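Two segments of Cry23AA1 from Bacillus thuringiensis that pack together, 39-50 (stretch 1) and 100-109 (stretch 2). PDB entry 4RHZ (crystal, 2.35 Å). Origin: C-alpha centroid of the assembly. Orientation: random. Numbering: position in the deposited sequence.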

# COMPACT_ATOMS: atom_id res chain seq x y z
N THR A 39 -10.07 -10.96 -11.43
CA THR A 39 -10.34 -10.90 -10.02
C THR A 39 -9.05 -10.86 -9.18
O THR A 39 -8.10 -11.60 -9.42
N PRO A 40 -9.03 -9.96 -8.17
CA PRO A 40 -7.93 -9.76 -7.23
C PRO A 40 -7.81 -10.99 -6.39
O PRO A 40 -8.81 -11.52 -6.02
N GLN A 41 -6.61 -11.45 -6.09
CA GLN A 41 -6.45 -12.63 -5.28
C GLN A 41 -6.84 -12.41 -3.80
O GLN A 41 -7.21 -13.37 -3.13
N PHE A 42 -6.72 -11.16 -3.32
CA PHE A 42 -7.19 -10.73 -2.02
C PHE A 42 -7.61 -9.29 -2.18
O PHE A 42 -7.33 -8.65 -3.18
N THR A 43 -8.28 -8.79 -1.17
CA THR A 43 -8.84 -7.47 -1.25
C THR A 43 -8.44 -6.54 -0.06
O THR A 43 -8.70 -5.33 -0.09
N GLU A 44 -7.80 -7.13 0.95
CA GLU A 44 -7.30 -6.41 2.11
C GLU A 44 -5.82 -6.23 1.96
O GLU A 44 -5.08 -7.21 2.04
N ILE A 45 -5.39 -5.00 1.75
CA ILE A 45 -3.96 -4.79 1.63
C ILE A 45 -3.40 -5.17 2.98
O ILE A 45 -3.83 -4.64 3.99
N PRO A 46 -2.41 -6.08 3.00
CA PRO A 46 -1.90 -6.44 4.34
C PRO A 46 -0.81 -5.51 4.86
O PRO A 46 -0.09 -5.89 5.74
N THR A 47 -0.60 -4.35 4.29
CA THR A 47 0.43 -3.46 4.78
C THR A 47 -0.33 -2.21 5.28
O THR A 47 -1.21 -1.67 4.57
N GLU A 48 -0.04 -1.76 6.50
CA GLU A 48 -0.83 -0.63 7.03
C GLU A 48 -0.52 0.70 6.33
O GLU A 48 0.61 0.95 5.90
N PRO A 49 -1.51 1.56 6.19
CA PRO A 49 -1.15 2.94 5.82
C PRO A 49 -0.15 3.64 6.77
O PRO A 49 -0.06 3.27 7.95
N VAL A 50 0.62 4.59 6.24
CA VAL A 50 1.61 5.28 6.98
C VAL A 50 1.39 6.85 7.01
O VAL A 50 1.33 7.50 5.95
N SER A 100 -12.64 -2.57 -12.08
CA SER A 100 -12.54 -1.70 -10.94
C SER A 100 -12.34 -2.52 -9.69
O SER A 100 -13.00 -3.52 -9.49
N PHE A 101 -11.41 -2.10 -8.84
CA PHE A 101 -11.17 -2.79 -7.59
C PHE A 101 -11.37 -1.87 -6.33
O PHE A 101 -10.96 -0.68 -6.29
N LYS A 102 -11.93 -2.45 -5.28
CA LYS A 102 -12.12 -1.76 -4.02
C LYS A 102 -11.21 -2.44 -3.04
O LYS A 102 -11.46 -3.59 -2.71
N PHE A 103 -10.13 -1.76 -2.62
CA PHE A 103 -9.24 -2.34 -1.65
C PHE A 103 -9.43 -1.70 -0.26
O PHE A 103 -9.65 -0.49 -0.12
N GLY A 104 -9.39 -2.54 0.77
CA GLY A 104 -9.31 -2.07 2.16
C GLY A 104 -7.91 -2.27 2.71
O GLY A 104 -7.05 -2.86 2.04
N PHE A 105 -7.67 -1.80 3.91
CA PHE A 105 -6.39 -2.03 4.59
C PHE A 105 -6.59 -2.77 5.92
O PHE A 105 -7.48 -2.41 6.67
N VAL A 106 -5.78 -3.80 6.20
CA VAL A 106 -6.01 -4.60 7.40
C VAL A 106 -5.81 -3.74 8.64
O VAL A 106 -4.91 -2.88 8.72
N ASN A 107 -6.68 -4.01 9.60
CA ASN A 107 -6.74 -3.32 10.89
C ASN A 107 -7.38 -1.92 10.78
O ASN A 107 -7.45 -1.22 11.80
N SER A 108 -7.86 -1.51 9.60
CA SER A 108 -8.57 -0.19 9.50
C SER A 108 -9.74 -0.05 8.53
O SER A 108 -10.37 -1.03 8.14
N ASP A 109 -10.03 1.19 8.15
CA ASP A 109 -11.41 1.55 7.84
C ASP A 109 -11.54 2.37 6.56
O ASP A 109 -12.60 2.92 6.20

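What holds the two backbones in register, and where does that send the side chains? A short parallel pairing sets Glu44 beside Gly104 and Ile45 beside Phe105. Gly104 N donates to Thr43 O at 3.0 Å, Ile45 N to Gly104 O at 2.7 Å, and Val106 N to Ile45 O at 3.1 Å, so the link continues just past the strand end. Ile45 and Phe105 direct their side chains to one face of this small sheet, while Glu44 lies on the other, where Gly104 has no side chain to offer. The residues most covered by the partner stretch are Val106, Ile45 and Phe105, and the packing is best read from them.

How do Ile45 and Phe105 fit together? Ile45 is buried, with chi1 and chi2 both m, and Phe105 is also m at chi1, with chi2 at 83°. Ile45 CG1 sits over one face of the Phe105 ring, 4.0 Å from its centroid, in a CH-pi contact. Over the opposite face lies Pro49, whose CG is 4.3 Å from the same centroid, so the aromatic ring is held between two aliphatic groups of stretch 1. The edge of the ring is met by a backbone oxygen, with Thr47 O 3.4 Å from Phe105 CD2. Ile45 also reaches back along the partner strand, its CD1 lying 3.8 Å from Phe103 CB.

What continues the apolar packing toward the start of the two stretches? Phe101 and Phe103, both m at chi1 and both buried, receive Pro40, whose CA-to-CB bond points toward stretch 2. Pro40 CD comes to 3.9 Å from Phe101 CE2, and Pro40 CB to 4.1 Å from Phe103 CE2; each approach is at the ring edge, so the proline meets the rims of two aromatic rings. Nearby, Thr43 (chi1 t) brings OG1 within 2.9 Å of Lys102 O, but the angle is too poor for a hydrogen bond.

How does Val106 cover so much surface, and what polar contacts surround it? Val106, with chi1 at -74° (m), lies beyond the paired strands, at the second position of a type II turn from Phe105 to Ser108. Val106 CG2 is 3.6 Å from Pro46 CA, and Val106 CG1 is a close 3.0 Å from Glu44 OE1. The CA-to-CB bond of Glu44 points to the face of the sheet opposite Ile45 and Phe105, but the end of the side chain (chi1 m, chi2 -109°) comes nearer to stretch 2, bringing OE2 within 3.9 Å of Phe105 O. A water joins it to the turn, donating to Glu44 OE1 at 3.2 Å and accepting from Asn107 N at 2.9 Å. Asn107 (chi1 m) makes a second polar link, its ND2 donating to Glu48 OE2 at 3.3 Å. Glu48 starts away from stretch 2, yet its extended chain (chi1 m, chi2 t) brings the carboxylate back to it. Ser108 OG, by contrast, is buried without a polar partner in the model, 4.2 Å from Pro49 CD.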

# COMPACT_ATOMS: atom_id res chain seq x y z
CB THR A 39 -11.29 -12.03 -9.54
OG1 THR A 39 -10.68 -13.28 -9.81
CG2 THR A 39 -12.70 -11.97 -10.22
CB PRO A 40 -8.43 -8.58 -6.36
CG PRO A 40 -9.95 -8.71 -6.42
CD PRO A 40 -10.20 -9.11 -7.86
CB GLN A 41 -5.03 -13.19 -5.41
CG GLN A 41 -4.90 -13.91 -6.75
CD GLN A 41 -3.59 -14.64 -6.98
OE1 GLN A 41 -2.68 -14.67 -6.12
NE2 GLN A 41 -3.46 -15.24 -8.18
CB PHE A 42 -6.11 -10.88 -0.92
CG PHE A 42 -4.77 -10.22 -1.24
CD1 PHE A 42 -4.61 -8.84 -1.07
CD2 PHE A 42 -3.70 -10.96 -1.70
CE1 PHE A 42 -3.39 -8.21 -1.36
CE2 PHE A 42 -2.48 -10.36 -2.01
CZ PHE A 42 -2.33 -8.95 -1.84
CB THR A 43 -10.34 -7.60 -1.46
OG1 THR A 43 -10.87 -6.36 -1.91
CG2 THR A 43 -11.04 -8.06 -0.20
CB GLU A 44 -7.55 -7.18 3.42
CG GLU A 44 -9.00 -7.16 3.94
CD GLU A 44 -9.13 -6.29 5.21
OE1 GLU A 44 -8.60 -6.72 6.29
OE2 GLU A 44 -9.78 -5.19 5.13
CB ILE A 45 -3.59 -3.32 1.33
CG1 ILE A 45 -4.39 -2.74 0.13
CG2 ILE A 45 -2.09 -3.16 1.18
CD1 ILE A 45 -4.49 -3.73 -1.01
CB PRO A 46 -1.32 -7.87 4.10
CG PRO A 46 -0.71 -7.74 2.67
CD PRO A 46 -1.65 -6.75 1.92
CB THR A 47 1.42 -3.11 3.66
OG1 THR A 47 2.22 -4.28 3.39
CG2 THR A 47 2.39 -2.01 4.08
CB GLU A 48 -0.60 -0.48 8.54
CG GLU A 48 -1.23 -1.57 9.45
CD GLU A 48 -1.11 -1.20 10.95
OE1 GLU A 48 -0.56 -0.09 11.27
OE2 GLU A 48 -1.55 -2.00 11.81
CB PRO A 49 -2.50 3.70 5.87
CG PRO A 49 -3.57 2.67 5.94
CD PRO A 49 -2.95 1.38 6.43
CB VAL A 50 3.06 4.96 6.44
CG1 VAL A 50 4.11 5.79 7.20
CG2 VAL A 50 3.39 3.43 6.60
CB SER A 100 -13.81 -0.85 -10.86
OG SER A 100 -14.21 -0.80 -9.51
CB PHE A 101 -9.74 -3.32 -7.53
CG PHE A 101 -9.26 -4.06 -8.75
CD1 PHE A 101 -8.76 -3.37 -9.85
CD2 PHE A 101 -9.19 -5.46 -8.73
CE1 PHE A 101 -8.27 -4.02 -10.92
CE2 PHE A 101 -8.69 -6.13 -9.81
CZ PHE A 101 -8.23 -5.42 -10.92
CB LYS A 102 -13.56 -1.91 -3.56
CG LYS A 102 -14.55 -1.27 -4.54
CD LYS A 102 -14.83 0.27 -4.24
CE LYS A 102 -15.97 0.88 -5.11
NZ LYS A 102 -17.34 0.48 -4.62
CB PHE A 103 -7.79 -2.21 -2.09
CG PHE A 103 -7.44 -2.95 -3.36
CD1 PHE A 103 -6.79 -2.28 -4.40
CD2 PHE A 103 -7.70 -4.29 -3.50
CE1 PHE A 103 -6.42 -2.95 -5.59
CE2 PHE A 103 -7.35 -4.98 -4.70
CZ PHE A 103 -6.70 -4.31 -5.74
CB PHE A 105 -5.69 -0.71 4.83
CG PHE A 105 -5.24 -0.04 3.58
CD1 PHE A 105 -6.12 0.71 2.83
CD2 PHE A 105 -3.94 -0.19 3.14
CE1 PHE A 105 -5.70 1.30 1.67
CE2 PHE A 105 -3.52 0.42 2.01
CZ PHE A 105 -4.40 1.17 1.26
CB VAL A 106 -5.13 -5.93 7.53
CG1 VAL A 106 -5.61 -7.10 6.55
CG2 VAL A 106 -3.63 -5.63 7.45
CB ASN A 107 -5.37 -3.30 11.64
CG ASN A 107 -4.66 -4.71 11.69
OD1 ASN A 107 -5.31 -5.75 11.93
ND2 ASN A 107 -3.32 -4.73 11.48
CB SER A 108 -7.61 0.98 9.32
OG SER A 108 -6.77 0.80 8.20
CB ASP A 109 -12.01 2.31 9.04
CG ASP A 109 -12.18 3.81 8.78
OD1 ASP A 109 -13.33 4.17 8.39
OD2 ASP A 109 -11.20 4.60 8.95
O HOH W 1 -9.25 -5.27 9.06